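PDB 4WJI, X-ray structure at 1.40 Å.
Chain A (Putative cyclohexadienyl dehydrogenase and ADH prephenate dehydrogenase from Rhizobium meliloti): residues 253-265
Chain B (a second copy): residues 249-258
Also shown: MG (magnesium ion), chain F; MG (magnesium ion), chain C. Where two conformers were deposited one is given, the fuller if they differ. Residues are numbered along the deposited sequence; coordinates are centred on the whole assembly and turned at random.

Chain A, residues 253-265: FSEDLASLQRAIR
Chain B 249-258: MLARFSEDLA

Two copies of the same helix pack side by side in nearly antiparallel fashion, their N-to-C directions 165° apart and their axes approaching to 11.6 Å. Both stretches are helical throughout, with phi/psi near -63/-41 and i to i+4 backbone hydrogen bonds such as Leu257(A) N to Phe253(A) O, 2.9 Å, and Ser254(B) N to Leu250(B) O, 2.9 Å. The register is set by Ser254(A) opposite Ser254(B), CA to CA 8.1 Å, and by Gln261(A) opposite Leu250(B), CA to CA 7.5 Å. Together the stretches bury 316 Å², mostly through apolar side chains, and no direct hydrogen bond crosses between them.

Along chain B, selenomethionine Met249(B) (m, m, t) lies out of reach. Leu250(B) (m, t) points toward chain A and gives the largest covered area, 81 Å². Its CD2 meets Leu257(A) CD1 at 4.0 Å, while its CD1 lies 3.9 Å from Ile264(A) CD1 and 4.1 Å from Gln261(A) CG, so one leucine spans two turns of the opposing helix. Ile264(A) is m, t. Gln261(A) (t, m, chi3 4°) presents its aliphatic part here; its OE1 accepts a hydrogen bond from Arg265(A) NE at 2.8 Å. Ala251(B) and Arg252(B), the latter modelled only to CD, make no contact.

Phe253(B) (t, chi2 -87°) points toward chain A, as its counterpart with the same rotamer points toward chain B. The rings meet edge to edge, Phe253(A) CE1 to Phe253(B) CE1 4.0 Å, and Leu257(A) CD2 packs 3.6 Å from Phe253(B) CE1. Ser254(B) (m) has its CA-to-CB bond sideways, with OG 3.6 Å from Leu257(A) CD2. Water 1 bridges the two serines, 3.2 Å from Ser254(A) OG and 3.2 Å from Ser254(B) OG, giving a polar link beside the apolar contacts.

Glu255(B), modelled only to CB, is out of reach. So is Asp256(B) (m, chi2 -3°), whose OD1 binds a magnesium ion at 2.0 Å. In chain A, Asp256(A) OD1 likewise binds magnesium at 2.0 Å, and five waters at 2.0 to 2.2 Å complete six ligands. Leu257(B) (t, p) mirrors Leu257(A): its CD2 sits 3.7 Å from Phe253(A) CE1 and 3.6 Å from Ser254(A) OG, repeating the leucine-phenylalanine and leucine-serine pairings with the chains exchanged. Ala258(B) ends the stretch without contact, though the helix continues.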

# COMPACT_ATOMS: atom_id res chain seq x y z
N PHE A 253 6.04 -1.37 17.37
CA PHE A 253 4.86 -0.90 16.66
C PHE A 253 3.68 -0.69 17.62
O PHE A 253 3.00 0.33 17.55
CB PHE A 253 4.48 -1.91 15.55
CG PHE A 253 3.16 -1.60 14.88
CD1 PHE A 253 1.97 -2.09 15.42
CD2 PHE A 253 3.10 -0.82 13.73
CE1 PHE A 253 0.75 -1.77 14.86
CE2 PHE A 253 1.87 -0.53 13.15
CZ PHE A 253 0.70 -1.01 13.71
N SER A 254 3.40 -1.69 18.45
CA SER A 254 2.30 -1.62 19.36
C SER A 254 2.45 -0.59 20.47
O SER A 254 1.44 0.07 20.81
CB SER A 254 1.96 -2.98 19.93
OG SER A 254 1.49 -3.84 18.90
N GLU A 255 3.67 -0.35 20.92
CA GLU A 255 3.96 0.75 21.89
C GLU A 255 3.61 2.09 21.23
O GLU A 255 2.93 2.93 21.82
CB GLU A 255 5.44 0.79 22.31
N ASP A 256 4.04 2.25 19.98
CA ASP A 256 3.81 3.50 19.24
C ASP A 256 2.33 3.69 18.95
O ASP A 256 1.80 4.83 19.08
CB ASP A 256 4.60 3.47 17.94
CG ASP A 256 6.11 3.69 18.14
OD1 ASP A 256 6.60 3.93 19.29
OD2 ASP A 256 6.87 3.60 17.13
N LEU A 257 1.61 2.61 18.62
CA LEU A 257 0.19 2.74 18.35
C LEU A 257 -0.59 3.12 19.60
O LEU A 257 -1.53 3.88 19.51
CB LEU A 257 -0.36 1.45 17.73
CG LEU A 257 -1.76 1.56 17.14
CD1 LEU A 257 -1.82 2.59 16.01
CD2 LEU A 257 -2.28 0.21 16.64
N ALA A 258 -0.22 2.59 20.76
CA ALA A 258 -0.87 3.04 22.03
C ALA A 258 -0.75 4.52 22.25
O ALA A 258 -1.70 5.18 22.69
CB ALA A 258 -0.25 2.31 23.23
N SER A 259 0.41 5.07 21.93
CA SER A 259 0.64 6.51 22.07
C SER A 259 -0.18 7.32 21.05
O SER A 259 -0.77 8.36 21.38
CB SER A 259 2.12 6.81 21.92
OG SER A 259 2.87 6.19 22.94
N LEU A 260 -0.25 6.85 19.82
CA LEU A 260 -1.09 7.50 18.82
C LEU A 260 -2.59 7.43 19.19
O LEU A 260 -3.31 8.41 19.08
CB LEU A 260 -0.83 6.87 17.45
CG LEU A 260 -1.36 7.52 16.19
CD1 LEU A 260 -1.06 9.00 16.15
CD2 LEU A 260 -0.71 6.82 14.99
N GLN A 261 -3.04 6.27 19.68
CA GLN A 261 -4.39 6.10 20.14
C GLN A 261 -4.70 7.10 21.27
O GLN A 261 -5.81 7.69 21.29
CB GLN A 261 -4.59 4.66 20.61
CG GLN A 261 -6.00 4.26 20.92
CD GLN A 261 -6.37 4.50 22.36
OE1 GLN A 261 -5.57 5.06 23.14
NE2 GLN A 261 -7.58 4.10 22.73
N ARG A 262 -3.75 7.32 22.17
CA ARG A 262 -3.95 8.26 23.27
C ARG A 262 -4.04 9.71 22.74
O ARG A 262 -4.91 10.48 23.19
CB ARG A 262 -2.81 8.14 24.27
CG ARG A 262 -3.06 8.92 25.53
CD ARG A 262 -2.04 8.63 26.64
NE ARG A 262 -0.72 9.11 26.22
CZ ARG A 262 0.33 8.35 25.89
NH1 ARG A 262 0.26 7.02 25.96
NH2 ARG A 262 1.47 8.92 25.51
N ALA A 263 -3.19 10.08 21.78
CA ALA A 263 -3.30 11.41 21.12
C ALA A 263 -4.68 11.61 20.46
O ALA A 263 -5.28 12.70 20.55
CB ALA A 263 -2.20 11.60 20.10
N ILE A 264 -5.22 10.57 19.83
CA ILE A 264 -6.56 10.68 19.26
C ILE A 264 -7.64 10.79 20.36
O ILE A 264 -8.54 11.65 20.31
CB ILE A 264 -6.86 9.49 18.31
CG1 ILE A 264 -5.90 9.51 17.11
CG2 ILE A 264 -8.28 9.56 17.79
CD1 ILE A 264 -6.01 8.28 16.21
N ARG A 265 -7.54 9.95 21.39
CA ARG A 265 -8.44 10.02 22.53
C ARG A 265 -8.48 11.39 23.19
O ARG A 265 -9.58 11.83 23.62
CB ARG A 265 -8.02 8.99 23.63
CG ARG A 265 -8.68 7.63 23.57
CD ARG A 265 -8.51 6.78 24.86
NE ARG A 265 -7.11 6.36 25.10
CZ ARG A 265 -6.38 6.64 26.19
NH1 ARG A 265 -6.88 7.37 27.18
NH2 ARG A 265 -5.13 6.22 26.28
N MSE B 249 -12.53 1.33 15.76
CA MSE B 249 -11.80 0.49 14.81
C MSE B 249 -10.39 0.21 15.30
O MSE B 249 -9.89 -0.94 15.11
CB MSE B 249 -11.80 1.14 13.43
CG MSE B 249 -13.21 1.26 12.84
SE MSE B 249 -14.12 -0.49 12.72
CE MSE B 249 -15.75 0.28 11.90
N LEU B 250 -9.72 1.20 15.93
CA LEU B 250 -8.40 0.95 16.51
C LEU B 250 -8.47 -0.14 17.58
O LEU B 250 -7.57 -0.99 17.64
CB LEU B 250 -7.76 2.20 17.11
CG LEU B 250 -7.09 3.15 16.17
CD1 LEU B 250 -6.82 4.47 16.86
CD2 LEU B 250 -5.77 2.58 15.66
N ALA B 251 -9.50 -0.12 18.44
CA ALA B 251 -9.60 -1.16 19.47
C ALA B 251 -9.80 -2.55 18.85
O ALA B 251 -9.16 -3.52 19.31
CB ALA B 251 -10.73 -0.82 20.43
N ARG B 252 -10.63 -2.68 17.81
CA ARG B 252 -10.81 -3.97 17.09
C ARG B 252 -9.48 -4.45 16.49
O ARG B 252 -9.09 -5.63 16.65
CB ARG B 252 -11.89 -3.88 16.00
CG ARG B 252 -13.31 -3.67 16.56
CD ARG B 252 -14.38 -3.52 15.50
N PHE B 253 -8.77 -3.53 15.84
CA PHE B 253 -7.48 -3.81 15.22
C PHE B 253 -6.46 -4.31 16.25
O PHE B 253 -5.75 -5.28 16.00
CB PHE B 253 -6.95 -2.54 14.52
CG PHE B 253 -5.54 -2.66 14.01
CD1 PHE B 253 -4.46 -2.38 14.84
CD2 PHE B 253 -5.27 -3.08 12.71
CE1 PHE B 253 -3.16 -2.55 14.42
CE2 PHE B 253 -3.96 -3.22 12.27
CZ PHE B 253 -2.91 -2.96 13.13
N SER B 254 -6.34 -3.60 17.37
CA SER B 254 -5.40 -3.96 18.38
C SER B 254 -5.70 -5.26 19.11
O SER B 254 -4.75 -6.01 19.40
CB SER B 254 -5.19 -2.82 19.37
OG SER B 254 -4.58 -1.72 18.71
N GLU B 255 -6.97 -5.58 19.27
CA GLU B 255 -7.39 -6.91 19.82
C GLU B 255 -6.90 -8.01 18.88
O GLU B 255 -6.31 -9.00 19.30
CB GLU B 255 -8.91 -7.04 19.97
N ASP B 256 -7.12 -7.80 17.57
CA ASP B 256 -6.75 -8.79 16.56
C ASP B 256 -5.24 -8.92 16.46
O ASP B 256 -4.72 -10.07 16.35
CB ASP B 256 -7.32 -8.37 15.21
CG ASP B 256 -8.85 -8.60 15.10
OD1 ASP B 256 -9.50 -9.15 16.04
OD2 ASP B 256 -9.43 -8.21 14.05
N LEU B 257 -4.50 -7.81 16.58
CA LEU B 257 -3.06 -7.88 16.51
C LEU B 257 -2.47 -8.63 17.71
O LEU B 257 -1.51 -9.36 17.56
CB LEU B 257 -2.44 -6.48 16.39
CG LEU B 257 -0.97 -6.46 16.02
CD1 LEU B 257 -0.70 -7.12 14.67
CD2 LEU B 257 -0.40 -5.04 16.02
N ALA B 258 -3.04 -8.45 18.90
CA ALA B 258 -2.59 -9.26 20.07
C ALA B 258 -2.71 -10.73 19.83
O ALA B 258 -1.83 -11.51 20.22
CB ALA B 258 -3.41 -8.89 21.31
MG MG F . 8.41 3.89 20.18
MG MG C . -11.43 -9.32 16.59
O HOH W 1 -1.54 -2.76 18.69
O HOH W 2 9.08 3.81 18.28
O HOH W 3 8.29 1.88 20.17
O HOH W 4 8.46 6.05 20.16
O HOH W 5 10.26 3.70 20.96
O HOH W 6 7.66 4.11 22.04